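Local coordinates for brain-specific angiogenesis inhibitor 1-associated protein 2-like protein 2 (Mus musculus, PDB 3OK8) that binds phosphoinositide headgroups and induces planar or gently curved membrane structures, using an I-BAR (IMD) domain that also forms homodimers and homooligomers, at the interface of chains A and B. Coordinates in Å, arbitrary orientation; residue numbers count along the deposited sequence, not the author numbering. Chains: chain A/B, Brain-specific angiogenesis inhibitor 1-associated protein 2-like protein 2.

The interface of chains A and B. Residues chain A 56-57, 60, 77; chain B 25, 28-29, 32, 189.
With CG2 anti to the backbone N and CG1 anti to the carbonyl carbon (chi1 -61°), A:Ile60 spreads its two branches across to chain B, CG1 running on extended to CD1 (chi2 -178°); CG2 is turned to B:Leu189 and B:Phe25, CD1 to B:Leu29 and B:Leu189. The site illustrates how an I-BAR (IMD) domain dimerises: two three-helix bundles pair antiparallel, and in this patch an isoleucine of one subunit packs between two helices of the other. Here A:Ile60, on helix 5-66 of chain A, enters the angle between helices 7-64 and 154-221 of chain B and has 83 Å² of its surface hidden.

Its branches divide the work. CG2 of A:Ile60 packs 3.5 Å from CD1 of B:Leu189, a tight contact in which the two side chains meet obliquely. CG2 of A:Ile60 also sits above the rim of the B:Phe25 ring, 4.0 Å from CE1, with the side chains crossing at about a right angle. At the end of the longer branch, CD1 of A:Ile60 lies 3.8 Å from CD2 of B:Leu29, again crossing at about a right angle. That same methyl also touches CD1 of B:Leu189, while CB of B:Ala28 lies 4.2 Å from CD1 of A:Ile60. One leucine methyl of helix 154-221 is thus shared by both arms of the isoleucine, which should limit turning of the side chain about its CA-CB bond.

Roughly one helical turn earlier, A:Ile57 makes a second, smaller contact. CD1 of A:Ile57 pushes towards the fork of B:Leu32, 3.4 Å from CD2 and 3.6 Å from CD1, so that both leucine methyls bear on a single isoleucine methyl. A:Ala56 presents its CB beside this pair, 4.2 Å from CD2 of B:Leu32. From helix 71-147 of chain A, CD2 of A:Leu77 approaches CD1 of B:Leu189 at 4.1 Å, adding a contribution from another helix of the same bundle. The two-fold symmetry of the homodimer repeats the arrangement with the chains exchanged.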
loop_
_atom_site.group_PDB
_atom_site.type_symbol
_atom_site.label_atom_id
_atom_site.label_comp_id
_atom_site.label_asym_id
_atom_site.label_seq_id
_atom_site.Cartn_x
_atom_site.Cartn_y
_atom_site.Cartn_z
ATOM N N ALA A 56 4.874 4.986 -17.122
ATOM C CA ALA A 56 5.644 4.306 -18.156
ATOM C C ALA A 56 4.762 3.296 -18.867
ATOM O O ALA A 56 4.919 3.082 -20.061
ATOM C CB ALA A 56 6.881 3.637 -17.579
ATOM N N ILE A 57 3.814 2.686 -18.158
ATOM C CA ILE A 57 2.851 1.846 -18.857
ATOM C C ILE A 57 1.988 2.695 -19.782
ATOM O O ILE A 57 1.691 2.282 -20.894
ATOM C CB ILE A 57 1.927 1.046 -17.951
ATOM C CG1 ILE A 57 2.470 -0.367 -17.744
ATOM C CG2 ILE A 57 0.566 0.911 -18.633
ATOM C CD1 ILE A 57 3.504 -0.482 -16.681
ATOM N N ILE A 60 4.063 3.199 -23.147
ATOM C CA ILE A 60 3.859 1.987 -23.923
ATOM C C ILE A 60 2.436 1.915 -24.507
ATOM O O ILE A 60 2.263 1.609 -25.682
ATOM C CB ILE A 60 4.162 0.734 -23.094
ATOM C CG1 ILE A 60 5.629 0.752 -22.645
ATOM C CG2 ILE A 60 3.828 -0.513 -23.880
ATOM C CD1 ILE A 60 6.079 -0.466 -21.837
ATOM N N LEU A 77 -4.001 -0.466 -21.756
ATOM C CA LEU A 77 -2.838 -0.083 -20.955
ATOM C C LEU A 77 -2.958 1.340 -20.417
ATOM O O LEU A 77 -2.572 1.634 -19.285
ATOM C CB LEU A 77 -1.550 -0.219 -21.781
ATOM C CG LEU A 77 -1.217 -1.642 -22.237
ATOM C CD1 LEU A 77 -0.182 -1.644 -23.408
ATOM C CD2 LEU A 77 -0.702 -2.463 -21.064
ATOM N N PHE B 25 10.528 -0.925 -27.951
ATOM C CA PHE B 25 9.716 -1.705 -27.025
ATOM C C PHE B 25 10.523 -2.426 -25.939
ATOM O O PHE B 25 10.251 -2.285 -24.745
ATOM C CB PHE B 25 8.878 -2.722 -27.801
ATOM C CG PHE B 25 7.785 -3.371 -26.977
ATOM C CD1 PHE B 25 6.541 -2.772 -26.860
ATOM C CD2 PHE B 25 8.004 -4.584 -26.328
ATOM C CE1 PHE B 25 5.539 -3.362 -26.102
ATOM C CE2 PHE B 25 6.999 -5.179 -25.571
ATOM C CZ PHE B 25 5.769 -4.563 -25.458
ATOM N N ALA B 28 12.058 -0.428 -23.332
ATOM C CA ALA B 28 10.999 0.184 -22.545
ATOM C C ALA B 28 10.596 -0.810 -21.455
ATOM O O ALA B 28 10.319 -0.428 -20.316
ATOM C CB ALA B 28 9.823 0.527 -23.450
ATOM N N LEU B 29 10.612 -2.093 -21.813
ATOM C CA LEU B 29 10.344 -3.175 -20.883
ATOM C C LEU B 29 11.457 -3.337 -19.860
ATOM O O LEU B 29 11.193 -3.650 -18.699
ATOM C CB LEU B 29 10.118 -4.496 -21.617
ATOM C CG LEU B 29 8.766 -4.629 -22.321
ATOM C CD1 LEU B 29 8.409 -6.096 -22.557
ATOM C CD2 LEU B 29 7.685 -3.931 -21.513
ATOM N N LEU B 32 10.868 -0.875 -17.540
ATOM C CA LEU B 32 9.669 -1.255 -16.789
ATOM C C LEU B 32 10.001 -2.239 -15.668
ATOM O O LEU B 32 9.357 -2.227 -14.627
ATOM C CB LEU B 32 8.638 -1.883 -17.724
ATOM C CG LEU B 32 7.254 -1.253 -17.817
ATOM C CD1 LEU B 32 6.213 -2.343 -18.089
ATOM C CD2 LEU B 32 6.922 -0.469 -16.560
ATOM N N LEU B 189 2.130 -7.726 -22.169
ATOM C CA LEU B 189 2.032 -6.651 -21.191
ATOM C C LEU B 189 0.627 -6.557 -20.581
ATOM O O LEU B 189 0.465 -6.502 -19.350
ATOM C CB LEU B 189 2.385 -5.314 -21.838
ATOM C CG LEU B 189 3.600 -4.525 -21.372
ATOM C CD1 LEU B 189 3.349 -3.033 -21.516
ATOM C CD2 LEU B 189 3.916 -4.870 -19.932
#